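Long-range contact in 3,4-dihydroxybenzoate decarboxylase (PDB 5NY5), which probably catalyses the reversible decarboxylation of 3,4-dihydroxybenzoate to catechol as a prenylated-flavin-dependent enzyme of the UbiD family: residues T168-C173 and L180-A185. Residues are numbered along the deposited sequence; the frame is centred on the assembly and turned at random.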
loop_
_atom_site.group_PDB
_atom_site.type_symbol
_atom_site.label_atom_id
_atom_site.label_comp_id
_atom_site.label_asym_id
_atom_site.label_seq_id
_atom_site.Cartn_x
_atom_site.Cartn_y
_atom_site.Cartn_z
ATOM N N THR A 168 15.725 -39.120 18.298
ATOM C CA THR A 168 14.709 -38.267 17.700
ATOM C C THR A 168 13.352 -38.948 17.806
ATOM O O THR A 168 13.246 -40.115 18.191
ATOM C CB THR A 168 15.026 -37.958 16.232
ATOM O OG1 THR A 168 15.588 -39.119 15.607
ATOM C CG2 THR A 168 15.998 -36.797 16.116
ATOM N N ILE A 169 12.311 -38.203 17.445
ATOM C CA ILE A 169 10.935 -38.688 17.463
ATOM C C ILE A 169 10.433 -38.764 16.029
ATOM O O ILE A 169 10.498 -37.776 15.287
ATOM C CB ILE A 169 10.028 -37.788 18.317
ATOM C CG1 ILE A 169 10.542 -37.729 19.757
ATOM C CG2 ILE A 169 8.593 -38.295 18.285
ATOM C CD1 ILE A 169 9.611 -37.017 20.714
ATOM N N HIS A 170 9.932 -39.933 15.642
ATOM C CA HIS A 170 9.417 -40.172 14.304
ATOM C C HIS A 170 8.049 -40.827 14.401
ATOM O O HIS A 170 7.621 -41.274 15.469
ATOM C CB HIS A 170 10.359 -41.068 13.487
ATOM C CG HIS A 170 11.778 -40.593 13.457
ATOM N ND1 HIS A 170 12.373 -40.101 12.316
ATOM C CD2 HIS A 170 12.721 -40.541 14.425
ATOM C CE1 HIS A 170 13.621 -39.764 12.584
ATOM N NE2 HIS A 170 13.858 -40.022 13.858
ATOM N N ARG A 171 7.361 -40.885 13.266
ATOM C CA ARG A 171 6.132 -41.648 13.130
ATOM C C ARG A 171 6.358 -42.763 12.119
ATOM O O ARG A 171 7.079 -42.581 11.134
ATOM C CB ARG A 171 4.956 -40.764 12.701
ATOM C CG ARG A 171 5.074 -40.178 11.307
ATOM C CD ARG A 171 3.903 -39.260 11.005
ATOM N NE ARG A 171 3.964 -38.720 9.651
ATOM C CZ ARG A 171 3.161 -37.766 9.192
ATOM N NH1 ARG A 171 2.237 -37.241 9.983
ATOM N NH2 ARG A 171 3.286 -37.335 7.946
ATOM N N LEU A 172 5.755 -43.920 12.375
ATOM C CA LEU A 172 5.977 -45.109 11.564
ATOM C C LEU A 172 4.642 -45.727 11.185
ATOM O O LEU A 172 3.762 -45.882 12.037
ATOM C CB LEU A 172 6.839 -46.135 12.308
ATOM C CG LEU A 172 8.280 -45.725 12.621
ATOM C CD1 LEU A 172 8.376 -44.972 13.940
ATOM C CD2 LEU A 172 9.188 -46.940 12.622
ATOM N N CYS A 173 4.501 -46.085 9.914
ATOM C CA CYS A 173 3.293 -46.716 9.405
ATOM C C CYS A 173 3.541 -48.206 9.213
ATOM O O CYS A 173 4.562 -48.601 8.642
ATOM C CB CYS A 173 2.861 -46.073 8.086
ATOM S SG CYS A 173 1.352 -46.755 7.371
ATOM N N LEU A 180 8.071 -51.674 8.411
ATOM C CA LEU A 180 7.478 -50.385 8.728
ATOM C C LEU A 180 8.060 -49.327 7.805
ATOM O O LEU A 180 9.220 -49.411 7.392
ATOM C CB LEU A 180 7.740 -49.980 10.183
ATOM C CG LEU A 180 7.263 -50.895 11.307
ATOM C CD1 LEU A 180 8.113 -50.666 12.541
ATOM C CD2 LEU A 180 5.803 -50.634 11.619
ATOM N N SER A 181 7.248 -48.324 7.487
ATOM C CA SER A 181 7.703 -47.167 6.729
ATOM C C SER A 181 7.943 -46.011 7.689
ATOM O O SER A 181 7.082 -45.699 8.518
ATOM C CB SER A 181 6.687 -46.772 5.658
ATOM O OG SER A 181 5.453 -46.393 6.238
HETATM N N MSE A 182 9.111 -45.391 7.584
HETATM C CA MSE A 182 9.486 -44.315 8.493
HETATM C C MSE A 182 10.147 -43.157 7.756
HETATM O O MSE A 182 11.141 -43.341 7.059
HETATM C CB MSE A 182 10.417 -44.848 9.584
HETATM C CG MSE A 182 11.171 -43.775 10.353
HETATM SE SE MSE A 182 11.969 -44.446 12.005
HETATM C CE MSE A 182 13.525 -43.277 12.079
ATOM N N PHE A 183 9.585 -41.963 7.918
ATOM C CA PHE A 183 10.138 -40.767 7.304
ATOM C C PHE A 183 11.266 -40.198 8.155
ATOM O O PHE A 183 11.246 -40.272 9.386
ATOM C CB PHE A 183 9.049 -39.712 7.109
ATOM C CG PHE A 183 9.569 -38.379 6.650
ATOM C CD1 PHE A 183 9.887 -38.167 5.321
ATOM C CD2 PHE A 183 9.735 -37.338 7.548
ATOM C CE1 PHE A 183 10.365 -36.942 4.896
ATOM C CE2 PHE A 183 10.214 -36.113 7.129
ATOM C CZ PHE A 183 10.529 -35.915 5.802
ATOM N N LEU A 184 12.259 -39.626 7.482
ATOM C CA LEU A 184 13.385 -38.989 8.147
ATOM C C LEU A 184 13.589 -37.605 7.551
ATOM O O LEU A 184 13.578 -37.446 6.327
ATOM C CB LEU A 184 14.666 -39.824 8.009
ATOM C CG LEU A 184 14.747 -41.153 8.770
ATOM C CD1 LEU A 184 14.062 -42.285 8.013
ATOM C CD2 LEU A 184 16.193 -41.511 9.084
ATOM N N ALA A 185 13.770 -36.613 8.417
ATOM C CA ALA A 185 13.969 -35.241 7.971
ATOM C C ALA A 185 15.386 -35.062 7.445
ATOM O O ALA A 185 16.358 -35.432 8.111
ATOM C CB ALA A 185 13.702 -34.264 9.113
#
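Cys173 and Ser181 face each other as an antiparallel hydrogen-bonded pair in the beta hairpin of strands 165-174 and 179-182, part of the UbiD domain related to the split-barrel FMN-binding proteins. Ser181 N reaches Cys173 O at 2.9 Å, nearly straight, and Cys173 N returns a bond of 3.0 Å to Ser181 O. Ser181 OG adds a weak bond to Cys173 O; its stronger partner is Gln175, in the turn of the hairpin.

Toward His170 the backbones diverge: the CA atoms of His170 and Phe183 stand 7.1 Å apart, and a side chain spans the gap. His170 ND1 donates to Phe183 O at 3.1 Å and 166°, with the oxygen at the ring edge, close to the ring plane. On the other ring nitrogen, His170 NE2 shares a 2.6 Å hydrogen bond with Thr168 OG1. Held at both nitrogens, the imidazole has its rotation fixed. His170, Arg171 and Phe183 all belong to the prenylated FMN site, empty here, and the guanidinium of Arg171 is held by a salt bridge to Glu289.

Beside these bonds, Leu172 and selenomethionine Met182 lie side by side, and Leu172 CD2 meets both Met182 SE and, at 3.9 Å, Leu180 CD1. Val154, Ile190 and Ile304 also pack on Met182. The Met182 chain runs extended through SE, then bends at chi3 (149°), and Met182 CE comes over the centre of the His170 ring as a CH-pi contact, 3.4 Å from the centroid and 10° off the ring normal.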